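Local coordinates for translation initiation factor eIF2B subunit epsilon (Schizosaccharomyces pombe, PDB 5B04), which serves as a subunit of the eIF2B complex, which catalyses the exchange of GDP for GTP on the gamma subunit of translation initiation factor eIF2, at residues T156-E161 with I223-N228; R171-V176 with D217-Q222. All coordinates share one frame; numbering follows the deposited sequence.

Interaction 1. Residues T156-E161 with I223-N228; sequences TMVVRE and IDICSN
Thr156 and Ile225 form an antiparallel hydrogen-bonded pair. Thr156 N donates to Ile225 O at 2.8 Å, and Ile225 N returns a bond to Thr156 O at 2.9 Å, its N-H pointing almost straight at the oxygen (163°). Their side chains share one face of the sheet, where CB meets CB at 4.0 Å. Thr156 OG1 takes no part in this meeting: it is bonded to His143 and Arg146 of helix 137-147, the helix that also covers Ile225.

Met157 faces Asp224 in a non-hydrogen-bonded pair on the other side of the sheet. The two side chains run side by side in the same direction, with Asp224 OD1 3.5 Å from Met157 CG. Beyond CG the methionine leads away toward helix 243-252, and Asp224 OD2 makes a salt bridge with Arg244 of that helix. Strand 153-161 lies between strand 212-226, antiparallel to it, and strand 260-266, parallel to it. Such a mixed sheet with helices packed on both faces is characteristic of the nucleotidyltransferase-like fold.

Val158 returns to the face of Thr156. Its N donates to Ile223 O at 3.1 Å. Val158 CB lies 3.2 Å from the same Ile223 O, and Val158 CG2, anti to its own carbonyl carbon, is 4.4 Å from Ile225 CG1, while Val139 of helix 137-147 packs against the valine.

Interaction 2. Residues R171-V176 with D217-Q222; sequences RTESSV and DLIDCQ
Glu173 lies across Ile219 and Asp220 and makes the close part of this contact. Asp220 N donates to Glu173 O at 3.2 Å, in the carbonyl plane and on a lone pair, with a nearly straight N-H (164°). Asp220 CB lies 3.6 Å from the same oxygen, so one carbonyl meets both the backbone and the side chain of the aspartate. The aliphatic part of Glu173 packs on the strand: its CG is 3.4 Å from Asp220 O and 3.9 Å from Ile219 CG2, the side chains of Glu173 and Ile219 crossing at a slant. A bend at chi2 (74°) turns Glu173 CD off the line of the chain, and the carboxylate forms a salt bridge with Arg275.

In the nucleotidyltransferase-like domain, this is where the chain enters strand 175-179, an antiparallel neighbour of strand 212-226. The first segment comes in as a turn, Arg171 to Glu173 having helical backbone angles, and becomes extended at Ser175. Ser175 is buried but approaches less closely than Glu173, its OG 4.2 Å from Asp220 OD2, and it packs on Tyr189 and Ala191 of strand 186-191. The longer strand is itself broken near Gln222, whose phi is positive (57°).

Toward Thr172 and Gln222, both partly exposed, the packing thins. Their side chains cross at about a right angle and meet at Thr172 CG2 and Gln222 NE2, 3.7 Å apart, with Arg273 touching both residues. Gln222 also makes two weak bonds to the Asp220 carboxylate, from its N to OD1 and from its NE2 to OD2. The stronger partner of that carboxylate is Arg244, in a salt bridge that would favour its charged form.

How the interactions relate
Both interactions use strand 212-226, at consecutive stretches of it, and their centres lie about 13 Å apart. Interaction 2 is nested within the chain loop that interaction 1 closes. They meet directly where Arg160 O lies 2.6 Å from Ile219 N, a probable hydrogen bond, and where Val158 O lies 3.7 Å from Cys221 CB. A single residue outside both, Arg244, serves an aspartate of each interaction. A bound phosphate ion, probably from the crystallisation liquor, lies about 4 Å from the side chain of Thr172 in interaction 2. That threonine is a known phosphorylation site, unmodified here.

Interaction 1. Residues T156-E161 with I223-N228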
# COMPACT_ATOMS: atom_id res chain seq x y z
N THR I 156 45.39 -35.02 17.65
CA THR I 156 44.00 -34.80 17.26
C THR I 156 43.84 -34.96 15.76
O THR I 156 44.45 -34.24 14.97
CB THR I 156 43.51 -33.40 17.68
OG1 THR I 156 43.46 -33.32 19.11
CG2 THR I 156 42.12 -33.14 17.12
N MET I 157 43.01 -35.92 15.35
CA MET I 157 42.79 -36.20 13.94
C MET I 157 41.61 -35.41 13.38
O MET I 157 40.46 -35.65 13.76
CB MET I 157 42.57 -37.70 13.72
CG MET I 157 43.77 -38.56 14.07
SD MET I 157 43.50 -40.31 13.74
CE MET I 157 42.27 -40.71 14.98
N VAL I 158 41.90 -34.49 12.47
CA VAL I 158 40.86 -33.70 11.82
C VAL I 158 40.22 -34.50 10.68
O VAL I 158 40.90 -34.93 9.75
CB VAL I 158 41.41 -32.38 11.25
CG1 VAL I 158 40.37 -31.70 10.37
CG2 VAL I 158 41.84 -31.46 12.38
N VAL I 159 38.91 -34.71 10.77
CA VAL I 159 38.18 -35.45 9.76
C VAL I 159 36.98 -34.67 9.25
O VAL I 159 36.57 -33.68 9.86
CB VAL I 159 37.71 -36.82 10.29
CG1 VAL I 159 38.91 -37.72 10.57
CG2 VAL I 159 36.87 -36.64 11.54
N ARG I 160 36.41 -35.12 8.14
CA ARG I 160 35.27 -34.43 7.54
C ARG I 160 34.04 -35.32 7.48
O ARG I 160 34.11 -36.46 7.00
CB ARG I 160 35.63 -33.94 6.13
CG ARG I 160 34.56 -33.09 5.48
CD ARG I 160 34.24 -31.88 6.33
NE ARG I 160 33.42 -30.89 5.63
CZ ARG I 160 32.09 -30.87 5.65
NH1 ARG I 160 31.42 -31.79 6.33
NH2 ARG I 160 31.43 -29.94 4.99
N GLU I 161 32.92 -34.81 7.97
CA GLU I 161 31.66 -35.54 7.93
C GLU I 161 31.17 -35.64 6.49
O GLU I 161 31.10 -34.64 5.78
CB GLU I 161 30.62 -34.87 8.82
CG GLU I 161 29.41 -35.73 9.13
CD GLU I 161 28.38 -35.00 9.97
OE1 GLU I 161 27.90 -33.93 9.53
OE2 GLU I 161 28.04 -35.50 11.06
N ILE I 223 44.78 -34.73 8.14
CA ILE I 223 45.33 -33.49 8.66
C ILE I 223 45.38 -33.62 10.17
O ILE I 223 44.35 -33.64 10.84
CB ILE I 223 44.48 -32.26 8.26
CG1 ILE I 223 44.46 -32.10 6.74
CG2 ILE I 223 45.03 -31.01 8.92
CD1 ILE I 223 43.72 -30.87 6.27
N ASP I 224 46.58 -33.73 10.72
CA ASP I 224 46.73 -34.11 12.12
C ASP I 224 47.41 -33.06 12.98
O ASP I 224 48.46 -32.52 12.62
CB ASP I 224 47.50 -35.43 12.20
CG ASP I 224 46.74 -36.58 11.57
OD1 ASP I 224 45.51 -36.66 11.75
OD2 ASP I 224 47.38 -37.41 10.88
N ILE I 225 46.80 -32.78 14.13
CA ILE I 225 47.40 -31.92 15.14
C ILE I 225 48.20 -32.78 16.11
O ILE I 225 47.65 -33.66 16.76
CB ILE I 225 46.33 -31.13 15.93
CG1 ILE I 225 45.28 -30.55 14.98
CG2 ILE I 225 46.98 -30.05 16.78
CD1 ILE I 225 45.82 -29.49 14.05
N CYS I 226 49.50 -32.53 16.20
CA CYS I 226 50.37 -33.38 17.00
C CYS I 226 51.02 -32.63 18.17
O CYS I 226 51.19 -31.42 18.11
CB CYS I 226 51.46 -34.01 16.13
SG CYS I 226 50.85 -35.22 14.94
N SER I 227 51.38 -33.37 19.21
CA SER I 227 51.99 -32.78 20.40
C SER I 227 53.51 -32.79 20.32
O SER I 227 54.08 -33.21 19.31
CB SER I 227 51.53 -33.53 21.66
OG SER I 227 51.81 -34.92 21.54
N ASN I 228 54.16 -32.32 21.38
CA ASN I 228 55.62 -32.30 21.46
C ASN I 228 56.23 -33.69 21.41
O ASN I 228 57.32 -33.89 20.88
CB ASN I 228 56.07 -31.60 22.74
CG ASN I 228 56.22 -30.10 22.57
OD1 ASN I 228 56.73 -29.63 21.56
ND2 ASN I 228 55.77 -29.34 23.57

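Interaction 2. Residues R171-V176 with D217-Q222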
# COMPACT_ATOMS: atom_id res chain seq x y z
N ARG I 171 39.57 -44.32 -1.21
CA ARG I 171 39.92 -45.50 -0.42
C ARG I 171 40.78 -45.19 0.79
O ARG I 171 40.59 -45.77 1.86
CB ARG I 171 40.62 -46.53 -1.31
CG ARG I 171 40.84 -47.88 -0.62
CD ARG I 171 39.55 -48.41 -0.02
NE ARG I 171 38.67 -49.00 -1.02
CZ ARG I 171 37.46 -49.50 -0.75
NH1 ARG I 171 36.99 -49.48 0.48
NH2 ARG I 171 36.73 -50.02 -1.73
N THR I 172 41.74 -44.28 0.63
CA THR I 172 42.57 -43.85 1.76
C THR I 172 41.71 -43.16 2.81
O THR I 172 41.88 -43.37 4.01
CB THR I 172 43.70 -42.89 1.30
OG1 THR I 172 44.70 -43.64 0.60
CG2 THR I 172 44.34 -42.20 2.49
N GLU I 173 40.77 -42.35 2.34
CA GLU I 173 39.88 -41.61 3.23
C GLU I 173 38.79 -42.50 3.82
O GLU I 173 38.19 -42.18 4.84
CB GLU I 173 39.24 -40.43 2.48
CG GLU I 173 40.22 -39.32 2.10
CD GLU I 173 41.13 -39.70 0.95
OE1 GLU I 173 40.82 -40.68 0.24
OE2 GLU I 173 42.16 -39.01 0.75
N SER I 174 38.53 -43.63 3.16
CA SER I 174 37.52 -44.57 3.63
C SER I 174 38.02 -45.37 4.82
O SER I 174 38.80 -46.31 4.66
CB SER I 174 37.10 -45.52 2.50
OG SER I 174 36.07 -46.40 2.93
N SER I 175 37.57 -45.00 6.01
CA SER I 175 37.99 -45.66 7.24
C SER I 175 36.87 -45.69 8.26
O SER I 175 35.99 -44.83 8.26
CB SER I 175 39.22 -44.96 7.83
OG SER I 175 40.25 -44.84 6.87
N VAL I 176 36.90 -46.70 9.14
CA VAL I 176 35.91 -46.79 10.21
C VAL I 176 36.47 -46.22 11.51
O VAL I 176 37.50 -46.68 12.01
CB VAL I 176 35.47 -48.25 10.46
CG1 VAL I 176 34.55 -48.32 11.67
CG2 VAL I 176 34.77 -48.80 9.23
N ASP I 217 30.96 -42.77 8.00
CA ASP I 217 30.55 -41.61 7.22
C ASP I 217 31.62 -40.52 7.21
O ASP I 217 31.39 -39.43 6.70
CB ASP I 217 29.24 -41.03 7.78
CG ASP I 217 29.38 -40.54 9.21
OD1 ASP I 217 29.92 -41.29 10.05
OD2 ASP I 217 28.97 -39.40 9.49
N LEU I 218 32.78 -40.82 7.77
CA LEU I 218 33.83 -39.82 7.91
C LEU I 218 34.86 -39.86 6.79
O LEU I 218 35.23 -40.93 6.30
CB LEU I 218 34.53 -39.99 9.26
CG LEU I 218 33.65 -39.77 10.49
CD1 LEU I 218 34.48 -39.87 11.77
CD2 LEU I 218 32.95 -38.42 10.41
N ILE I 219 35.33 -38.68 6.39
CA ILE I 219 36.44 -38.57 5.46
C ILE I 219 37.73 -38.34 6.24
O ILE I 219 37.88 -37.33 6.94
CB ILE I 219 36.24 -37.42 4.46
CG1 ILE I 219 35.18 -37.79 3.42
CG2 ILE I 219 37.55 -37.08 3.76
CD1 ILE I 219 35.03 -36.78 2.31
N ASP I 220 38.66 -39.28 6.14
CA ASP I 220 39.94 -39.17 6.82
C ASP I 220 40.87 -38.25 6.03
O ASP I 220 41.57 -38.69 5.12
CB ASP I 220 40.58 -40.54 7.01
CG ASP I 220 41.82 -40.49 7.88
OD1 ASP I 220 42.07 -39.45 8.52
OD2 ASP I 220 42.55 -41.51 7.93
N CYS I 221 40.85 -36.97 6.39
CA CYS I 221 41.65 -35.96 5.69
C CYS I 221 43.14 -36.15 5.93
O CYS I 221 43.96 -35.67 5.16
CB CYS I 221 41.23 -34.56 6.13
SG CYS I 221 39.44 -34.29 6.18
N GLN I 222 43.46 -36.85 7.02
CA GLN I 222 44.84 -37.05 7.46
C GLN I 222 45.54 -35.71 7.68
O GLN I 222 46.74 -35.57 7.42
CB GLN I 222 45.61 -37.91 6.45
CG GLN I 222 44.92 -39.23 6.14
CD GLN I 222 45.87 -40.40 6.12
OE1 GLN I 222 47.09 -40.23 6.17
NE2 GLN I 222 45.32 -41.61 6.05